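Local coordinates for protein glycosyl hydrolase family 88 (Pedobacter heparinus, PDB 3WIW) that acts as an unsaturated glucuronyl hydrolase with specificity for heparin, probably removing the terminal unsaturated uronic acid from heparin-derived fragments, at residues K154-I159 / W167-I172; K207-K212 / H218-D223. All blocks are in the same frame, centred on the assembly; numbering follows the deposited sequence. Where two conformers were deposited one is given.

Contact 1 (K154-I159 / W167-I172); sequences KKVGAI and WQFPVI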
loop_
_atom_site.group_PDB
_atom_site.type_symbol
_atom_site.label_atom_id
_atom_site.label_comp_id
_atom_site.label_asym_id
_atom_site.label_seq_id
_atom_site.Cartn_x
_atom_site.Cartn_y
_atom_site.Cartn_z
ATOM N N LYS A 154 -24.473 -3.952 -2.606
ATOM C CA LYS A 154 -24.772 -5.226 -3.223
ATOM C C LYS A 154 -25.177 -5.067 -4.698
ATOM O O LYS A 154 -24.864 -5.914 -5.528
ATOM C CB LYS A 154 -25.880 -5.904 -2.380
ATOM C CG LYS A 154 -26.283 -7.345 -2.700
ATOM C CD LYS A 154 -27.199 -7.871 -1.595
ATOM C CE LYS A 154 -27.462 -9.366 -1.726
ATOM N NZ LYS A 154 -28.332 -9.907 -0.649
ATOM N N LYS A 155 -25.874 -3.987 -5.028
ATOM C CA LYS A 155 -26.306 -3.768 -6.409
ATOM C C LYS A 155 -25.143 -3.404 -7.340
ATOM O O LYS A 155 -25.100 -3.821 -8.496
ATOM C CB LYS A 155 -27.411 -2.704 -6.469
ATOM C CG LYS A 155 -28.698 -3.120 -5.735
ATOM C CD LYS A 155 -29.768 -2.042 -5.829
ATOM C CE LYS A 155 -30.866 -2.240 -4.794
ATOM N NZ LYS A 155 -31.611 -3.503 -5.037
ATOM N N VAL A 156 -24.199 -2.624 -6.832
ATOM C CA VAL A 156 -23.007 -2.279 -7.595
ATOM C C VAL A 156 -22.004 -3.437 -7.632
ATOM O O VAL A 156 -21.282 -3.624 -8.625
ATOM C CB VAL A 156 -22.324 -1.005 -7.026
ATOM C CG1 VAL A 156 -21.014 -0.676 -7.769
ATOM C CG2 VAL A 156 -23.284 0.161 -7.101
ATOM N N GLY A 157 -21.928 -4.194 -6.543
ATOM C CA GLY A 157 -20.889 -5.196 -6.395
ATOM C C GLY A 157 -19.542 -4.604 -5.982
ATOM O O GLY A 157 -18.496 -5.163 -6.316
ATOM N N ALA A 158 -19.545 -3.482 -5.254
ATOM C CA ALA A 158 -18.281 -2.851 -4.830
ATOM C C ALA A 158 -18.493 -1.996 -3.589
ATOM O O ALA A 158 -19.615 -1.572 -3.289
ATOM C CB ALA A 158 -17.684 -1.993 -5.954
ATOM N N ILE A 159 -17.403 -1.773 -2.861
ATOM C CA ILE A 159 -17.320 -0.796 -1.793
ATOM C C ILE A 159 -17.231 0.602 -2.392
ATOM O O ILE A 159 -16.449 0.848 -3.321
ATOM C CB ILE A 159 -16.063 -1.055 -0.945
ATOM C CG1 ILE A 159 -16.195 -2.407 -0.215
ATOM C CG2 ILE A 159 -15.814 0.114 0.029
ATOM C CD1 ILE A 159 -14.931 -2.847 0.466
ATOM N N TRP A 167 -19.641 12.520 -7.632
ATOM C CA TRP A 167 -19.924 11.155 -8.084
ATOM C C TRP A 167 -21.049 10.525 -7.300
ATOM O O TRP A 167 -21.155 10.692 -6.086
ATOM C CB TRP A 167 -18.714 10.231 -7.958
ATOM C CG TRP A 167 -17.469 10.751 -8.547
ATOM C CD1 TRP A 167 -16.961 10.477 -9.787
ATOM C CD2 TRP A 167 -16.538 11.619 -7.910
ATOM N NE1 TRP A 167 -15.771 11.135 -9.961
ATOM C CE2 TRP A 167 -15.488 11.845 -8.821
ATOM C CE3 TRP A 167 -16.495 12.242 -6.660
ATOM C CZ2 TRP A 167 -14.405 12.656 -8.516
ATOM C CZ3 TRP A 167 -15.426 13.050 -6.362
ATOM C CH2 TRP A 167 -14.392 13.251 -7.285
ATOM N N GLN A 168 -21.873 9.780 -8.018
ATOM C CA GLN A 168 -22.925 8.990 -7.426
ATOM C C GLN A 168 -22.330 7.863 -6.582
ATOM O O GLN A 168 -22.801 7.561 -5.482
ATOM C CB GLN A 168 -23.766 8.428 -8.566
ATOM C CG GLN A 168 -24.803 7.469 -8.139
ATOM C CD GLN A 168 -25.854 7.231 -9.202
ATOM O OE1 GLN A 168 -26.586 6.248 -9.141
ATOM N NE2 GLN A 168 -25.942 8.139 -10.175
ATOM N N PHE A 169 -21.280 7.237 -7.095
ATOM C CA PHE A 169 -20.706 6.072 -6.436
ATOM C C PHE A 169 -19.316 5.832 -6.985
ATOM O O PHE A 169 -19.130 5.029 -7.888
ATOM C CB PHE A 169 -21.621 4.849 -6.649
ATOM C CG PHE A 169 -21.337 3.693 -5.720
ATOM C CD1 PHE A 169 -20.273 2.829 -5.957
ATOM C CD2 PHE A 169 -22.151 3.460 -4.610
ATOM C CE1 PHE A 169 -20.009 1.762 -5.106
ATOM C CE2 PHE A 169 -21.889 2.391 -3.743
ATOM C CZ PHE A 169 -20.825 1.533 -3.998
ATOM N N PRO A 170 -18.335 6.555 -6.443
ATOM C CA PRO A 170 -16.970 6.444 -6.947
ATOM C C PRO A 170 -16.229 5.281 -6.314
ATOM O O PRO A 170 -16.301 5.086 -5.083
ATOM C CB PRO A 170 -16.338 7.766 -6.519
ATOM C CG PRO A 170 -17.067 8.110 -5.212
ATOM C CD PRO A 170 -18.461 7.562 -5.376
ATOM N N VAL A 171 -15.507 4.528 -7.140
ATOM C CA VAL A 171 -14.644 3.440 -6.659
ATOM C C VAL A 171 -13.256 3.663 -7.243
ATOM O O VAL A 171 -13.095 3.792 -8.466
ATOM C CB VAL A 171 -15.187 2.063 -7.114
ATOM C CG1 VAL A 171 -14.267 0.930 -6.616
ATOM C CG2 VAL A 171 -16.599 1.858 -6.586
ATOM N N ILE A 172 -12.254 3.759 -6.386
ATOM C CA ILE A 172 -10.893 3.985 -6.860
ATOM C C ILE A 172 -10.081 2.693 -6.840
ATOM O O ILE A 172 -10.388 1.779 -6.076
ATOM C CB ILE A 172 -10.182 5.123 -6.074
ATOM C CG1 ILE A 172 -9.851 4.757 -4.608
ATOM C CG2 ILE A 172 -11.035 6.382 -6.134
ATOM C CD1 ILE A 172 -9.230 5.939 -3.826
#
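The Phe169 ring carries Val156 on one face and the carbonyl oxygen of Ala158 at its edge. Val156 CG2 sits over the middle of the ring, 4.0 Å from the Phe169 centroid and only 3° off the ring normal, a well-centred CH-pi contact. The second methyl, Val156 CG1, packs nearer the rim, 3.7 Å from Phe169 CE1. Near the plane of the same ring Ala158 O approaches Phe169 CZ at 3.4 Å, where the slightly positive C-H edge of an aromatic ring suits an oxygen. Phe169 reaches across because its CG stands anti to its own backbone N (chi1 -164°), which carries the ring toward 154-159; Val156 comes to meet it from the opposite direction. Two residues further on, Val171 puts its CG2 branch against two groups: Ile159 O at 3.4 Å and Ala158 CB at 4.1 Å. Alanine suits its place because its one methyl fits against both Val171 and the Phe169 ring. Gly157 and Ala158 both face Asn153 in a G1 beta bulge; at the bulge's glycine the backbone angles would drive a CB into the carbonyl oxygen of Val156. The bulge lies in the hairpin of strands 152-153 and 158-159, whose Ile159 side chain turns the other way to pack on helix 175-188. Several backbone groups are bonded outside the pair: Ile159 N to His201 ND1, and Phe169 and Val171 to strand 219-222. What joins 154-159 to 167-172 is therefore apolar burial with C-H groups set against carbonyl oxygens, so the join depends on the fit of apolar surfaces, with no directed bond between the two segments.

Contact 2 (K207-K212 / H218-D223); sequences KNHFRK and HVISYD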
loop_
_atom_site.group_PDB
_atom_site.type_symbol
_atom_site.label_atom_id
_atom_site.label_comp_id
_atom_site.label_asym_id
_atom_site.label_seq_id
_atom_site.Cartn_x
_atom_site.Cartn_y
_atom_site.Cartn_z
ATOM N N LYS A 207 -13.177 -6.411 -13.918
ATOM C CA LYS A 207 -13.878 -6.090 -15.148
ATOM C C LYS A 207 -13.760 -4.591 -15.513
ATOM O O LYS A 207 -13.312 -4.232 -16.603
ATOM C CB LYS A 207 -15.343 -6.483 -15.026
ATOM C CG LYS A 207 -16.144 -6.161 -16.257
ATOM C CD LYS A 207 -17.605 -6.533 -16.075
ATOM C CE LYS A 207 -18.396 -6.204 -17.331
ATOM N NZ LYS A 207 -19.854 -6.412 -17.137
ATOM N N ASN A 208 -14.118 -3.710 -14.590
ATOM C CA ASN A 208 -14.389 -2.327 -14.960
ATOM C C ASN A 208 -13.209 -1.370 -14.865
ATOM O O ASN A 208 -13.171 -0.370 -15.579
ATOM C CB ASN A 208 -15.575 -1.795 -14.151
ATOM C CG ASN A 208 -16.827 -2.591 -14.395
ATOM O OD1 ASN A 208 -17.179 -2.862 -15.553
ATOM N ND2 ASN A 208 -17.502 -2.983 -13.320
ATOM N N HIS A 209 -12.255 -1.647 -13.981
ATOM C CA HIS A 209 -11.142 -0.718 -13.805
ATOM C C HIS A 209 -10.004 -0.903 -14.817
ATOM O O HIS A 209 -9.070 -0.118 -14.822
ATOM C CB HIS A 209 -10.550 -0.814 -12.390
ATOM C CG HIS A 209 -10.993 0.280 -11.473
ATOM N ND1 HIS A 209 -12.108 0.172 -10.668
ATOM C CD2 HIS A 209 -10.428 1.479 -11.191
ATOM C CE1 HIS A 209 -12.228 1.282 -9.959
ATOM N NE2 HIS A 209 -11.225 2.088 -10.254
ATOM N N PHE A 210 -10.069 -1.931 -15.654
ATOM C CA PHE A 210 -8.950 -2.282 -16.533
ATOM C C PHE A 210 -9.244 -2.090 -17.989
ATOM O O PHE A 210 -10.313 -2.459 -18.465
ATOM C CB PHE A 210 -8.440 -3.705 -16.250
ATOM C CG PHE A 210 -7.810 -3.814 -14.902
ATOM C CD1 PHE A 210 -8.599 -3.995 -13.744
ATOM C CD2 PHE A 210 -6.439 -3.634 -14.762
ATOM C CE1 PHE A 210 -8.012 -4.023 -12.484
ATOM C CE2 PHE A 210 -5.860 -3.662 -13.511
ATOM C CZ PHE A 210 -6.627 -3.848 -12.375
ATOM N N ARG A 211 -8.283 -1.474 -18.672
ATOM C CA ARG A 211 -8.322 -1.303 -20.121
ATOM C C ARG A 211 -7.847 -2.586 -20.793
ATOM O O ARG A 211 -7.350 -3.493 -20.127
ATOM C CB ARG A 211 -7.424 -0.133 -20.531
ATOM C CG ARG A 211 -7.787 1.150 -19.813
ATOM C CD ARG A 211 -7.049 2.363 -20.394
ATOM N NE ARG A 211 -7.245 3.567 -19.572
ATOM C CZ ARG A 211 -6.488 3.901 -18.523
ATOM N NH1 ARG A 211 -6.759 4.996 -17.843
ATOM N NH2 ARG A 211 -5.452 3.159 -18.177
ATOM N N LYS A 212 -7.978 -2.679 -22.118
ATOM C CA LYS A 212 -7.594 -3.907 -22.813
ATOM C C LYS A 212 -6.110 -4.250 -22.661
ATOM O O LYS A 212 -5.734 -5.426 -22.695
ATOM C CB LYS A 212 -7.998 -3.858 -24.293
ATOM C CG LYS A 212 -9.506 -3.857 -24.512
ATOM C CD LYS A 212 -9.901 -4.283 -25.922
ATOM C CE LYS A 212 -9.417 -3.320 -26.985
ATOM N NZ LYS A 212 -9.797 -1.910 -26.675
ATOM N N HIS A 218 -8.080 5.238 -12.723
ATOM C CA HIS A 218 -8.069 5.532 -11.298
ATOM C C HIS A 218 -9.473 5.348 -10.705
ATOM O O HIS A 218 -9.647 4.575 -9.757
ATOM C CB HIS A 218 -7.505 6.934 -11.020
ATOM C CG HIS A 218 -7.142 7.143 -9.584
ATOM N ND1 HIS A 218 -6.484 8.263 -9.126
ATOM C CD2 HIS A 218 -7.363 6.361 -8.496
ATOM C CE1 HIS A 218 -6.303 8.161 -7.823
ATOM N NE2 HIS A 218 -6.832 7.017 -7.418
ATOM N N VAL A 219 -10.467 6.055 -11.254
ATOM C CA VAL A 219 -11.821 6.083 -10.717
ATOM C C VAL A 219 -12.810 5.515 -11.711
ATOM O O VAL A 219 -12.849 5.920 -12.874
ATOM C CB VAL A 219 -12.260 7.533 -10.420
ATOM C CG1 VAL A 219 -13.627 7.587 -9.728
ATOM C CG2 VAL A 219 -11.250 8.187 -9.551
ATOM N N ILE A 220 -13.617 4.577 -11.246
ATOM C CA ILE A 220 -14.838 4.200 -11.951
ATOM C C ILE A 220 -16.015 4.688 -11.115
ATOM O O ILE A 220 -16.083 4.432 -9.904
ATOM C CB ILE A 220 -14.924 2.668 -12.145
ATOM C CG1 ILE A 220 -13.690 2.156 -12.918
ATOM C CG2 ILE A 220 -16.222 2.272 -12.860
ATOM C CD1 ILE A 220 -13.584 2.660 -14.346
ATOM N N SER A 221 -16.931 5.403 -11.761
ATOM C CA SER A 221 -18.160 5.840 -11.117
ATOM C C SER A 221 -19.312 4.966 -11.574
ATOM O O SER A 221 -19.490 4.730 -12.777
ATOM C CB SER A 221 -18.473 7.296 -11.433
ATOM O OG SER A 221 -19.606 7.697 -10.687
ATOM N N TYR A 222 -20.107 4.500 -10.616
ATOM C CA TYR A 222 -21.212 3.596 -10.909
ATOM C C TYR A 222 -22.575 4.201 -10.621
ATOM O O TYR A 222 -22.697 5.135 -9.820
ATOM C CB TYR A 222 -21.069 2.361 -10.028
ATOM C CG TYR A 222 -19.890 1.463 -10.339
ATOM C CD1 TYR A 222 -20.006 0.438 -11.278
ATOM C CD2 TYR A 222 -18.680 1.603 -9.664
ATOM C CE1 TYR A 222 -18.946 -0.425 -11.535
ATOM C CE2 TYR A 222 -17.598 0.753 -9.935
ATOM C CZ TYR A 222 -17.748 -0.263 -10.872
ATOM O OH TYR A 222 -16.695 -1.121 -11.148
ATOM N N ASP A 223 -23.603 3.626 -11.237
ATOM C CA ASP A 223 -24.980 3.931 -10.905
ATOM C C ASP A 223 -25.331 3.080 -9.700
ATOM O O ASP A 223 -25.197 1.851 -9.740
ATOM C CB ASP A 223 -25.871 3.542 -12.081
ATOM C CG ASP A 223 -27.319 3.930 -11.883
ATOM O OD1 ASP A 223 -28.008 3.326 -11.027
ATOM O OD2 ASP A 223 -27.783 4.820 -12.618
HETATM O O HOH W 1 -14.467 -1.027 -9.685
#
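His209 and Ile220 have their CA atoms 6.4 Å apart where the chain coming off helix 192-208 passes beside strand 219-222, the middle strand of a three-stranded antiparallel sheet attached to the alpha6/alpha6-barrel. Ile220 lays CG1 over the centre of the imidazole of His209, 3.4 Å from the centroid and 10° off the normal, a close CH-pi contact. In the ring plane, His209 NE2 donates to His218 O at 3.0 Å, meeting that oxygen from above its carbonyl plane. The CB of His218 points away from 207-212, and its ring has other partners: NE2 bonds OD1 of Asp174, the predicted proton donor, and ND1 bonds Gln236 N. His209 would thus act as a second-shell residue, holding the backbone of His218. A leucine in place of His209 would probably leave His218 O and the water at ND1 without their partner and remove the flat face on which Ile220 CG1 lies. Asn208, with CG anti to its carbonyl carbon (chi1 -60°), gives ND2 to Tyr222 OH at 3.0 Å, the amide and ring planes 68° apart. Tyr222 OH also meets a water at 2.7 Å, which lies 2.8 Å from His209 ND1.

From the N terminus, contact 1 comes first: it closes the seven-residue loop that leads from the hairpin of strands 152-153 and 158-159 to the segment ending in strand 170-172. Helices 175-188 and 192-208 follow, and contact 2 then closes a five-residue loop leading into strand 219-222. The two are in series, neither nested nor crossing, yet they meet in space because strands 170-172 and 219-222 are antiparallel neighbours. Val171 N lies 2.8 Å from Ile220 O and Phe169 O 2.9 Å from Tyr222 N, both probable hydrogen bonds. Tyr222 also touches Val156 and Val171, so that the hairpin, the sheet and the end region of helix 192-208 are packed together.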